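Local coordinates for protein octopine dehydrogenase (Pecten maximus, PDB 3IQD) that catalyses the NADH-dependent reductive condensation of L-arginine with pyruvate to give D-octopine, and the reverse oxidation of octopine, at residues A[141-146]-A[161-166]; A[10-15]-A[147-152]; A[204-209]-A[271-276]. All coordinates share one frame; numbering follows the deposited sequence.

Interaction 1 of 3, residues A[141-146]-A[161-166]. With NAI (1,4-dihydronicotinamide adenine dinucleotide), chain B; AG2 (agmatine), chain C.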
loop_
_atom_site.group_PDB
_atom_site.type_symbol
_atom_site.label_atom_id
_atom_site.label_comp_id
_atom_site.label_asym_id
_atom_site.label_seq_id
_atom_site.Cartn_x
_atom_site.Cartn_y
_atom_site.Cartn_z
ATOM N N PHE A 141 0.056 -2.405 6.405
ATOM C CA PHE A 141 1.387 -2.859 5.990
ATOM C C PHE A 141 1.947 -1.984 4.883
ATOM O O PHE A 141 1.226 -1.623 3.949
ATOM C CB PHE A 141 1.344 -4.315 5.523
ATOM C CG PHE A 141 1.380 -5.316 6.643
ATOM C CD1 PHE A 141 0.210 -5.690 7.300
ATOM C CD2 PHE A 141 2.590 -5.894 7.038
ATOM C CE1 PHE A 141 0.245 -6.624 8.341
ATOM C CE2 PHE A 141 2.638 -6.826 8.082
ATOM C CZ PHE A 141 1.466 -7.192 8.734
ATOM N N GLU A 142 3.238 -1.662 4.989
ATOM C CA GLU A 142 3.911 -0.716 4.076
ATOM C C GLU A 142 3.833 -1.086 2.585
ATOM O O GLU A 142 3.492 -0.250 1.750
ATOM C CB GLU A 142 5.364 -0.465 4.514
ATOM C CG GLU A 142 6.194 -1.727 4.810
ATOM C CD GLU A 142 7.637 -1.426 5.231
ATOM O OE1 GLU A 142 8.080 -0.261 5.123
ATOM O OE2 GLU A 142 8.333 -2.366 5.671
ATOM N N THR A 143 4.141 -2.343 2.272
ATOM C CA THR A 143 4.098 -2.865 0.908
ATOM C C THR A 143 3.711 -4.349 0.946
ATOM O O THR A 143 3.387 -4.875 2.007
ATOM C CB THR A 143 5.449 -2.623 0.158
ATOM O OG1 THR A 143 5.316 -2.973 -1.225
ATOM C CG2 THR A 143 6.588 -3.420 0.763
ATOM N N LEU A 144 3.731 -5.019 -0.200
ATOM C CA LEU A 144 3.449 -6.450 -0.240
ATOM C C LEU A 144 4.688 -7.247 0.181
ATOM O O LEU A 144 5.786 -6.991 -0.317
ATOM C CB LEU A 144 2.979 -6.870 -1.636
ATOM C CG LEU A 144 2.359 -8.260 -1.810
ATOM C CD1 LEU A 144 0.938 -8.320 -1.255
ATOM C CD2 LEU A 144 2.372 -8.652 -3.273
ATOM N N PRO A 145 4.519 -8.197 1.122
ATOM C CA PRO A 145 5.606 -9.060 1.613
ATOM C C PRO A 145 6.470 -9.702 0.521
ATOM O O PRO A 145 7.681 -9.868 0.707
ATOM C CB PRO A 145 4.872 -10.145 2.418
ATOM C CG PRO A 145 3.400 -9.873 2.264
ATOM C CD PRO A 145 3.252 -8.467 1.828
ATOM N N TRP A 146 5.857 -10.047 -0.608
ATOM C CA TRP A 146 6.559 -10.778 -1.663
ATOM C C TRP A 146 6.570 -10.018 -2.975
ATOM O O TRP A 146 5.751 -9.125 -3.198
ATOM C CB TRP A 146 5.910 -12.146 -1.899
ATOM C CG TRP A 146 5.323 -12.756 -0.673
ATOM C CD1 TRP A 146 5.971 -13.523 0.250
ATOM C CD2 TRP A 146 3.970 -12.639 -0.221
ATOM N NE1 TRP A 146 5.103 -13.897 1.246
ATOM C CE2 TRP A 146 3.868 -13.368 0.983
ATOM C CE3 TRP A 146 2.833 -11.988 -0.716
ATOM C CZ2 TRP A 146 2.674 -13.471 1.698
ATOM C CZ3 TRP A 146 1.649 -12.089 -0.011
ATOM C CH2 TRP A 146 1.578 -12.827 1.186
ATOM N N GLY A 161 10.706 -13.370 -4.949
ATOM C CA GLY A 161 11.500 -12.926 -3.814
ATOM C C GLY A 161 10.579 -12.503 -2.688
ATOM O O GLY A 161 9.450 -12.075 -2.930
ATOM N N THR A 162 11.054 -12.625 -1.454
ATOM C CA THR A 162 10.255 -12.255 -0.293
ATOM C C THR A 162 11.056 -11.392 0.685
ATOM O O THR A 162 12.168 -11.744 1.060
ATOM C CB THR A 162 9.590 -13.495 0.385
ATOM O OG1 THR A 162 9.432 -13.258 1.788
ATOM C CG2 THR A 162 10.414 -14.767 0.174
ATOM N N LYS A 163 10.474 -10.259 1.082
ATOM C CA LYS A 163 11.188 -9.221 1.843
ATOM C C LYS A 163 11.721 -9.703 3.189
ATOM O O LYS A 163 11.118 -10.556 3.830
ATOM C CB LYS A 163 10.317 -7.969 2.015
ATOM C CG LYS A 163 10.137 -7.179 0.721
ATOM C CD LYS A 163 9.773 -5.727 0.979
ATOM C CE LYS A 163 9.953 -4.877 -0.273
ATOM N NZ LYS A 163 11.394 -4.642 -0.611
ATOM N N SER A 164 12.868 -9.166 3.594
ATOM C CA SER A 164 13.532 -9.597 4.818
ATOM C C SER A 164 12.790 -9.070 6.033
ATOM O O SER A 164 12.523 -9.810 6.984
ATOM C CB SER A 164 14.989 -9.124 4.847
ATOM O OG SER A 164 15.786 -9.856 3.935
ATOM N N VAL A 165 12.473 -7.780 5.990
ATOM C CA VAL A 165 11.718 -7.132 7.051
ATOM C C VAL A 165 10.539 -6.389 6.445
ATOM O O VAL A 165 10.585 -5.992 5.278
ATOM C CB VAL A 165 12.594 -6.160 7.898
ATOM C CG1 VAL A 165 13.588 -6.934 8.747
ATOM C CG2 VAL A 165 13.307 -5.139 7.016
ATOM N N LEU A 166 9.483 -6.222 7.230
ATOM C CA LEU A 166 8.333 -5.443 6.800
ATOM C C LEU A 166 7.645 -4.821 8.004
ATOM O O LEU A 166 7.494 -5.470 9.040
ATOM C CB LEU A 166 7.349 -6.309 6.011
ATOM C CG LEU A 166 6.534 -5.574 4.944
ATOM C CD1 LEU A 166 7.452 -5.129 3.819
ATOM C CD2 LEU A 166 5.401 -6.443 4.410
HETATM P PA NAI B . -3.233 -7.571 -8.846
HETATM O O1A NAI B . -3.138 -6.574 -9.940
HETATM O O2A NAI B . -2.671 -8.886 -9.225
HETATM O O5B NAI B . -4.768 -7.720 -8.415
HETATM C C5B NAI B . -5.788 -7.917 -9.361
HETATM C C4B NAI B . -7.061 -8.097 -8.551
HETATM O O4B NAI B . -7.686 -6.847 -8.320
HETATM C C3B NAI B . -8.096 -8.957 -9.243
HETATM O O3B NAI B . -7.886 -10.312 -8.967
HETATM C C2B NAI B . -9.379 -8.456 -8.628
HETATM O O2B NAI B . -9.678 -9.181 -7.457
HETATM C C1B NAI B . -9.088 -6.998 -8.289
HETATM N N9A NAI B . -9.719 -6.129 -9.304
HETATM C C8A NAI B . -9.213 -5.776 -10.534
HETATM N N7A NAI B . -10.107 -4.976 -11.162
HETATM C C5A NAI B . -11.180 -4.816 -10.358
HETATM C C6A NAI B . -12.366 -4.101 -10.509
HETATM N N6A NAI B . -12.421 -3.126 -11.410
HETATM N N1A NAI B . -13.308 -4.122 -9.491
HETATM C C2A NAI B . -13.062 -4.841 -8.329
HETATM N N3A NAI B . -11.877 -5.549 -8.187
HETATM C C4A NAI B . -10.950 -5.535 -9.185
HETATM O O3 NAI B . -2.533 -6.998 -7.514
HETATM P PN NAI B . -1.363 -7.789 -6.736
HETATM O O1N NAI B . -0.308 -8.142 -7.706
HETATM O O2N NAI B . -1.934 -8.866 -5.878
HETATM O O5D NAI B . -0.807 -6.614 -5.797
HETATM C C5D NAI B . -1.604 -6.102 -4.749
HETATM C C4D NAI B . -1.079 -4.733 -4.339
HETATM O O4D NAI B . 0.246 -4.864 -3.865
HETATM C C3D NAI B . -1.052 -3.770 -5.516
HETATM O O3D NAI B . -1.569 -2.535 -5.087
HETATM C C2D NAI B . 0.410 -3.625 -5.882
HETATM O O2D NAI B . 0.709 -2.289 -6.220
HETATM C C1D NAI B . 1.146 -4.069 -4.618
HETATM N N1N NAI B . 2.403 -4.805 -4.884
HETATM C C2N NAI B . 2.488 -5.813 -5.821
HETATM C C3N NAI B . 3.699 -6.482 -6.039
HETATM C C7N NAI B . 3.698 -7.848 -6.668
HETATM O O7N NAI B . 2.511 -8.380 -7.213
HETATM N N7N NAI B . 4.837 -8.540 -6.696
HETATM C C4N NAI B . 4.824 -6.115 -5.292
HETATM C C5N NAI B . 4.734 -5.104 -4.337
HETATM C C6N NAI B . 3.509 -4.459 -4.143
HETATM N N AG2 C . 5.753 0.916 -4.269
HETATM C CA AG2 C . 5.824 0.321 -2.905
HETATM C CB AG2 C . 7.209 0.551 -2.300
HETATM C CG AG2 C . 7.335 0.160 -0.836
HETATM C CD AG2 C . 7.006 1.323 0.091
HETATM N NE AG2 C . 7.911 1.385 1.238
HETATM C CZ AG2 C . 7.582 1.876 2.431
HETATM N NH1 AG2 C . 6.363 2.351 2.653
HETATM N NH2 AG2 C . 8.478 1.889 3.408
#
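Trp-146 and Thr-162 form an antiparallel, non-hydrogen-bonded pair whose CA atoms lie 4.2 Å apart. One residue on, the Lys-163 amide N donates to the Pro-145 carbonyl O at 2.8 Å and 171°, the one hydrogen bond between segments 141-146 and 161-166. The side chains of the bridged pair meet as well: the CD1 edge of the Trp-146 indole touches Thr-162 CB at 3.6 Å, while the CG of Pro-145 lies over one indole face.

Beyond the Lys-163 bond, the largest share of the buried area belongs to Leu-166, whose two methyls do different work. CD2 approaches Thr-143 O at 3.5 Å and also touches the Pro-145 ring and Phe-141, whereas CD1 rests on Thr-143 CG2 at 3.6 Å. The same CG2 methyl of Thr-143 also meets Lys-163 CE, the two side chains crossing at about a right angle. Glu-142 shows how a ligand-binding acid can be braced by the fold. Its CG lies between the backbone N and the carbonyl carbon (chi1 49°), and the extended chain beyond it lays CG and OE2 beside Leu-166 CD1. OE2 takes a hydrogen bond from Ala-167 N, while OE1 comes within 2.8 Å of agmatine NH2. Thr-143, a pyruvate-binding residue, packs its CB on agmatine CG, and Leu-144 CB meets nicotinamide C6N at 3.5 Å.

Strands 137-141 and 146-150, on either side of this loop, both pair antiparallel with strand 161-171. Helix 12-22 packs on Trp-146, and helix 180-188 touches Phe-141 and Pro-145.

Interaction 2 of 3, residues A[10-15]-A[147-152]. With NAI (1,4-dihydronicotinamide adenine dinucleotide), chain B.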
loop_
_atom_site.group_PDB
_atom_site.type_symbol
_atom_site.label_atom_id
_atom_site.label_comp_id
_atom_site.label_asym_id
_atom_site.label_seq_id
_atom_site.Cartn_x
_atom_site.Cartn_y
_atom_site.Cartn_z
ATOM N N GLY A 10 -8.155 -11.489 -5.758
ATOM C CA GLY A 10 -7.800 -12.618 -6.623
ATOM C C GLY A 10 -6.542 -12.354 -7.437
ATOM O O GLY A 10 -6.310 -12.989 -8.466
ATOM N N GLY A 11 -5.728 -11.408 -6.976
ATOM C CA GLY A 11 -4.489 -11.063 -7.660
ATOM C C GLY A 11 -3.316 -11.933 -7.249
ATOM O O GLY A 11 -3.494 -12.967 -6.597
ATOM N N ASN A 12 -2.115 -11.510 -7.634
ATOM C CA ASN A 12 -0.885 -12.197 -7.239
ATOM C C ASN A 12 -0.801 -12.375 -5.725
ATOM O O ASN A 12 -0.572 -13.483 -5.235
ATOM C CB ASN A 12 0.349 -11.443 -7.750
ATOM C CG ASN A 12 0.340 -11.253 -9.260
ATOM O OD1 ASN A 12 0.195 -12.212 -10.027
ATOM N ND2 ASN A 12 0.502 -10.008 -9.695
ATOM N N GLY A 13 -1.013 -11.283 -4.993
ATOM C CA GLY A 13 -0.950 -11.300 -3.536
ATOM C C GLY A 13 -1.963 -12.231 -2.896
ATOM O O GLY A 13 -1.621 -13.010 -2.005
ATOM N N ALA A 14 -3.209 -12.143 -3.356
ATOM C CA ALA A 14 -4.305 -12.970 -2.850
ATOM C C ALA A 14 -4.019 -14.460 -3.031
ATOM O O ALA A 14 -4.241 -15.260 -2.114
ATOM C CB ALA A 14 -5.593 -12.599 -3.537
ATOM N N HIS A 15 -3.526 -14.821 -4.217
ATOM C CA HIS A 15 -3.091 -16.186 -4.490
ATOM C C HIS A 15 -2.013 -16.611 -3.507
ATOM O O HIS A 15 -2.104 -17.683 -2.912
ATOM C CB HIS A 15 -2.574 -16.318 -5.918
ATOM C CG HIS A 15 -3.650 -16.522 -6.936
ATOM N ND1 HIS A 15 -4.509 -15.516 -7.323
ATOM C CD2 HIS A 15 -3.994 -17.611 -7.663
ATOM C CE1 HIS A 15 -5.339 -15.978 -8.242
ATOM N NE2 HIS A 15 -5.046 -17.246 -8.467
ATOM N N ALA A 147 7.525 -10.374 -3.827
ATOM C CA ALA A 147 7.444 -10.080 -5.244
ATOM C C ALA A 147 6.891 -11.358 -5.862
ATOM O O ALA A 147 7.563 -12.395 -5.864
ATOM C CB ALA A 147 8.816 -9.742 -5.806
ATOM N N CYS A 148 5.656 -11.297 -6.349
ATOM C CA CYS A 148 4.970 -12.499 -6.827
ATOM C C CYS A 148 4.201 -12.331 -8.140
ATOM O O CYS A 148 3.782 -11.228 -8.498
ATOM C CB CYS A 148 4.045 -13.053 -5.737
ATOM S SG CYS A 148 2.891 -11.853 -5.050
ATOM N N ARG A 149 4.033 -13.441 -8.854
ATOM C CA ARG A 149 3.242 -13.468 -10.076
ATOM C C ARG A 149 2.489 -14.795 -10.219
ATOM O O ARG A 149 3.042 -15.864 -9.957
ATOM C CB ARG A 149 4.124 -13.201 -11.304
ATOM C CG ARG A 149 3.344 -12.833 -12.551
ATOM C CD ARG A 149 3.883 -11.557 -13.181
ATOM N NE ARG A 149 4.979 -11.808 -14.119
ATOM C CZ ARG A 149 5.958 -10.946 -14.389
ATOM N NH1 ARG A 149 6.002 -9.765 -13.778
ATOM N NH2 ARG A 149 6.903 -11.269 -15.266
ATOM N N ILE A 150 1.221 -14.705 -10.614
ATOM C CA ILE A 150 0.415 -15.872 -10.955
ATOM C C ILE A 150 0.992 -16.519 -12.210
ATOM O O ILE A 150 1.360 -15.821 -13.161
ATOM C CB ILE A 150 -1.054 -15.475 -11.214
ATOM C CG1 ILE A 150 -1.703 -14.945 -9.930
ATOM C CG2 ILE A 150 -1.843 -16.648 -11.781
ATOM C CD1 ILE A 150 -2.938 -14.092 -10.157
ATOM N N LYS A 151 1.085 -17.846 -12.206
ATOM C CA LYS A 151 1.546 -18.574 -13.380
ATOM C C LYS A 151 0.391 -19.314 -14.049
ATOM O O LYS A 151 0.339 -19.445 -15.275
ATOM C CB LYS A 151 2.691 -19.527 -13.018
ATOM C CG LYS A 151 4.018 -18.797 -12.780
ATOM C CD LYS A 151 5.196 -19.465 -13.500
ATOM C CE LYS A 151 5.881 -20.520 -12.631
ATOM N NZ LYS A 151 7.247 -20.846 -13.136
ATOM N N GLU A 152 -0.536 -19.782 -13.222
ATOM C CA GLU A 152 -1.720 -20.491 -13.671
ATOM C C GLU A 152 -2.839 -20.051 -12.731
ATOM O O GLU A 152 -2.826 -20.383 -11.542
ATOM C CB GLU A 152 -1.470 -21.999 -13.590
ATOM C CG GLU A 152 -2.465 -22.890 -14.318
ATOM C CD GLU A 152 -1.946 -24.321 -14.461
ATOM O OE1 GLU A 152 -1.269 -24.609 -15.474
ATOM O OE2 GLU A 152 -2.203 -25.158 -13.562
HETATM P PA NAI B . -3.233 -7.571 -8.846
HETATM O O1A NAI B . -3.138 -6.574 -9.940
HETATM O O2A NAI B . -2.671 -8.886 -9.225
HETATM O O5B NAI B . -4.768 -7.720 -8.415
HETATM C C5B NAI B . -5.788 -7.917 -9.361
HETATM C C4B NAI B . -7.061 -8.097 -8.551
HETATM O O4B NAI B . -7.686 -6.847 -8.320
HETATM C C3B NAI B . -8.096 -8.957 -9.243
HETATM O O3B NAI B . -7.886 -10.312 -8.967
HETATM C C2B NAI B . -9.379 -8.456 -8.628
HETATM O O2B NAI B . -9.678 -9.181 -7.457
HETATM C C1B NAI B . -9.088 -6.998 -8.289
HETATM N N9A NAI B . -9.719 -6.129 -9.304
HETATM C C8A NAI B . -9.213 -5.776 -10.534
HETATM N N7A NAI B . -10.107 -4.976 -11.162
HETATM C C5A NAI B . -11.180 -4.816 -10.358
HETATM C C6A NAI B . -12.366 -4.101 -10.509
HETATM N N6A NAI B . -12.421 -3.126 -11.410
HETATM N N1A NAI B . -13.308 -4.122 -9.491
HETATM C C2A NAI B . -13.062 -4.841 -8.329
HETATM N N3A NAI B . -11.877 -5.549 -8.187
HETATM C C4A NAI B . -10.950 -5.535 -9.185
HETATM O O3 NAI B . -2.533 -6.998 -7.514
HETATM P PN NAI B . -1.363 -7.789 -6.736
HETATM O O1N NAI B . -0.308 -8.142 -7.706
HETATM O O2N NAI B . -1.934 -8.866 -5.878
HETATM O O5D NAI B . -0.807 -6.614 -5.797
HETATM C C5D NAI B . -1.604 -6.102 -4.749
HETATM C C4D NAI B . -1.079 -4.733 -4.339
HETATM O O4D NAI B . 0.246 -4.864 -3.865
HETATM C C3D NAI B . -1.052 -3.770 -5.516
HETATM O O3D NAI B . -1.569 -2.535 -5.087
HETATM C C2D NAI B . 0.410 -3.625 -5.882
HETATM O O2D NAI B . 0.709 -2.289 -6.220
HETATM C C1D NAI B . 1.146 -4.069 -4.618
HETATM N N1N NAI B . 2.403 -4.805 -4.884
HETATM C C2N NAI B . 2.488 -5.813 -5.821
HETATM C C3N NAI B . 3.699 -6.482 -6.039
HETATM C C7N NAI B . 3.698 -7.848 -6.668
HETATM O O7N NAI B . 2.511 -8.380 -7.213
HETATM N N7N NAI B . 4.837 -8.540 -6.696
HETATM C C4N NAI B . 4.824 -6.115 -5.292
HETATM C C5N NAI B . 4.734 -5.104 -4.337
HETATM C C6N NAI B . 3.509 -4.459 -4.143
#
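Asn-12 and Ile-150 join the glycine-rich, Rossmann-type nucleotide loop and the start of helix 12-22 to strand 146-150, a buried contact built around the dinucleotide. With CG anti to the carbonyl carbon (chi1 -57°), Asn-12 directs its amide between strand and phosphate. OD1 accepts from Ile-150 N at 2.8 Å, the donor tilted 30° from the carbonyl plane, and ND2 donates to NADH O1N at 2.8 Å, two bonds that should fix the amide's rotation. The backbone N of Asn-12 donates to NADH O2A and Gly-13 N to O2N, at the helix start. Cys-148, an NAD-binding residue, lays SG against Asn-12 CB at 3.7 Å, and its carbonyl takes a weak bond from N7N.

Ile-150 CD1 sits over one face of the His-15 imidazole, 3.8 Å from the ring centroid. The ring's ND1 donates to Gly-11 O, which His-15 N reaches from the opposite face of the carbonyl plane. NE2 is hydrogen-bonded to Gly-154 N, and the ring stacks with Trp-42 of helix 38-46. With an alanine here, Gly-154 N would probably lose its acceptor and a gap would open beside Ile-150 CD1.

Strand 146-150 runs antiparallel to strands 156-159 and 161-171.

Interaction 3 of 3, residues A[204-209]-A[271-276]. Unlike the reference sequence in segment 271-276: Asp-272 (reference Val). With AG2 (agmatine), chain C.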
loop_
_atom_site.group_PDB
_atom_site.type_symbol
_atom_site.label_atom_id
_atom_site.label_comp_id
_atom_site.label_asym_id
_atom_site.label_seq_id
_atom_site.Cartn_x
_atom_site.Cartn_y
_atom_site.Cartn_z
ATOM N N LEU A 204 1.732 5.808 7.149
ATOM C CA LEU A 204 1.132 6.469 5.993
ATOM C C LEU A 204 2.130 7.417 5.321
ATOM O O LEU A 204 2.298 7.382 4.105
ATOM C CB LEU A 204 -0.142 7.220 6.420
ATOM C CG LEU A 204 -1.023 7.961 5.407
ATOM C CD1 LEU A 204 -2.412 8.083 5.972
ATOM C CD2 LEU A 204 -0.482 9.344 5.062
ATOM N N ILE A 205 2.786 8.257 6.118
ATOM C CA ILE A 205 3.775 9.207 5.607
ATOM C C ILE A 205 5.020 8.496 5.048
ATOM O O ILE A 205 5.536 8.878 4.001
ATOM C CB ILE A 205 4.172 10.251 6.686
ATOM C CG1 ILE A 205 2.940 11.038 7.144
ATOM C CG2 ILE A 205 5.225 11.205 6.151
ATOM C CD1 ILE A 205 3.114 11.753 8.474
ATOM N N MET A 206 5.479 7.452 5.738
ATOM C CA MET A 206 6.638 6.671 5.308
ATOM C C MET A 206 6.410 5.903 4.004
ATOM O O MET A 206 7.321 5.231 3.498
ATOM C CB MET A 206 7.072 5.708 6.412
ATOM C CG MET A 206 7.770 6.387 7.581
ATOM S SD MET A 206 9.256 7.261 7.078
ATOM C CE MET A 206 10.316 5.881 6.671
ATOM N N SER A 207 5.195 6.009 3.464
ATOM C CA SER A 207 4.879 5.465 2.145
ATOM C C SER A 207 5.688 6.158 1.059
ATOM O O SER A 207 5.883 5.611 -0.026
ATOM C CB SER A 207 3.389 5.614 1.849
ATOM O OG SER A 207 2.630 4.800 2.724
ATOM N N TYR A 208 6.154 7.366 1.366
ATOM C CA TYR A 208 6.891 8.186 0.419
ATOM C C TYR A 208 6.183 8.144 -0.934
ATOM O O TYR A 208 6.793 7.809 -1.957
ATOM C CB TYR A 208 8.340 7.698 0.288
ATOM C CG TYR A 208 9.206 7.863 1.520
ATOM C CD1 TYR A 208 9.100 8.995 2.340
ATOM C CD2 TYR A 208 10.164 6.902 1.848
ATOM C CE1 TYR A 208 9.911 9.153 3.464
ATOM C CE2 TYR A 208 10.979 7.050 2.970
ATOM C CZ TYR A 208 10.847 8.176 3.768
ATOM O OH TYR A 208 11.649 8.320 4.871
ATOM N N SER A 209 4.890 8.471 -0.924
ATOM C CA SER A 209 4.052 8.393 -2.121
ATOM C C SER A 209 4.612 9.215 -3.277
ATOM O O SER A 209 4.312 8.946 -4.443
ATOM C CB SER A 209 2.631 8.839 -1.807
ATOM O OG SER A 209 2.021 7.957 -0.892
ATOM N N ASP A 271 9.566 8.120 14.260
ATOM C CA ASP A 271 10.146 7.168 13.316
ATOM C C ASP A 271 9.995 7.607 11.864
ATOM O O ASP A 271 10.370 6.868 10.957
ATOM C CB ASP A 271 9.576 5.760 13.515
ATOM C CG ASP A 271 10.210 5.025 14.682
ATOM O OD1 ASP A 271 10.822 5.672 15.559
ATOM O OD2 ASP A 271 10.080 3.789 14.731
ATOM N N ASP A 272 9.442 8.799 11.642
ATOM C CA ASP A 272 9.534 9.443 10.337
ATOM C C ASP A 272 10.966 9.877 10.117
ATOM O O ASP A 272 11.475 10.758 10.815
ATOM C CB ASP A 272 8.629 10.661 10.250
ATOM C CG ASP A 272 7.202 10.293 10.019
ATOM O OD1 ASP A 272 6.475 10.050 11.014
ATOM O OD2 ASP A 272 6.810 10.253 8.832
ATOM N N LYS A 273 11.611 9.240 9.150
ATOM C CA LYS A 273 13.024 9.453 8.898
ATOM C C LYS A 273 13.266 9.905 7.464
ATOM O O LYS A 273 12.358 9.873 6.632
ATOM C CB LYS A 273 13.827 8.188 9.231
ATOM C CG LYS A 273 13.179 6.871 8.780
ATOM C CD LYS A 273 13.852 5.650 9.417
ATOM C CE LYS A 273 13.498 5.515 10.897
ATOM N NZ LYS A 273 14.427 4.609 11.625
ATOM N N ASP A 274 14.491 10.352 7.199
ATOM C CA ASP A 274 14.907 10.729 5.864
ATOM C C ASP A 274 14.826 9.526 4.955
ATOM O O ASP A 274 15.123 8.407 5.366
ATOM C CB ASP A 274 16.344 11.256 5.881
ATOM C CG ASP A 274 16.413 12.761 6.035
ATOM O OD1 ASP A 274 16.994 13.227 7.042
ATOM O OD2 ASP A 274 15.884 13.477 5.148
ATOM N N ILE A 275 14.416 9.767 3.715
ATOM C CA ILE A 275 14.393 8.732 2.693
ATOM C C ILE A 275 15.781 8.094 2.532
ATOM O O ILE A 275 15.895 6.880 2.350
ATOM C CB ILE A 275 13.840 9.277 1.347
ATOM C CG1 ILE A 275 13.568 8.132 0.370
ATOM C CG2 ILE A 275 14.762 10.356 0.749
ATOM C CD1 ILE A 275 12.480 8.443 -0.625
ATOM N N TYR A 276 16.822 8.920 2.630
ATOM C CA TYR A 276 18.204 8.454 2.560
ATOM C C TYR A 276 18.523 7.554 3.743
ATOM O O TYR A 276 19.112 6.482 3.581
ATOM C CB TYR A 276 19.168 9.644 2.511
ATOM C CG TYR A 276 20.633 9.281 2.627
ATOM C CD1 TYR A 276 21.198 8.305 1.809
ATOM C CD2 TYR A 276 21.456 9.927 3.543
ATOM C CE1 TYR A 276 22.539 7.973 1.906
ATOM C CE2 TYR A 276 22.805 9.604 3.645
ATOM C CZ TYR A 276 23.336 8.624 2.823
ATOM O OH TYR A 276 24.663 8.289 2.916
HETATM N N AG2 C . 5.753 0.916 -4.269
HETATM C CA AG2 C . 5.824 0.321 -2.905
HETATM C CB AG2 C . 7.209 0.551 -2.300
HETATM C CG AG2 C . 7.335 0.160 -0.836
HETATM C CD AG2 C . 7.006 1.323 0.091
HETATM N NE AG2 C . 7.911 1.385 1.238
HETATM C CZ AG2 C . 7.582 1.876 2.431
HETATM N NH1 AG2 C . 6.363 2.351 2.653
HETATM N NH2 AG2 C . 8.478 1.889 3.408
#
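Met-206 and Asp-272 are the nearest backbone pair, CA to CA 6.4 Å, where the type I turn from Ile-205 to Tyr-208 that ends helix 200-205 faces the residues leading into helix 275-283. Tyr-208 carries much of the contact. Its OH donates to the Lys-273 carbonyl O, a bond modelled very short, and this oxygen lies at the ring edge and in the ring plane, while Ile-275 CD1 lies over a face, 4.1 Å from the centroid. The other face has the Met-206 carbonyl O above its rim, an oxygen that also accepts a hydrogen bond from agmatine NH1 at 3.2 Å.

This is helix-end packing within the alpha-helical domain of the octopine/nopaline dehydrogenase family: a turn whose Met-206 binds L-arginine is held against the N-terminal end of another helix. The bent Met-206 chain (chi2 -60°, chi3 -70°) brings CE against Lys-273 CG at 3.7 Å and SD close to the Lys-273 amide. Nearby, Ile-205 CG2 meets OD2 of Asp-272, a position where the reference sequence has valine, at 3.3 Å. The amino group of Lys-273 turns elsewhere, to a salt bridge with Glu-281. Cys-253 of helix 240-263 touches both Ile-205 and Tyr-208.

Interactions 1 and 2 adjoin in the fold, with centres 14 Å apart: Gly-161 O and Ala-147 N are 2.7 Å from each other, a probable hydrogen bond between neighbouring strands 161-171 and 146-150. Their segments alternate along the chain, and both touch NADH. Interaction 3 comes later in sequence and belongs to the alpha-helical domain. Its centre is 16 Å from that of interaction 1 and 27 Å from that of interaction 2, and it lies on the opposite side of the chain's centre from interaction 2. Agmatine, touched by interactions 1 and 3, links the two regions. The arrangement illustrates how a dehydrogenase can bind the cofactor and an arginine-like ligand where the sheet-bearing part and the alpha-helical domain meet, with interaction 1 touching both ligands.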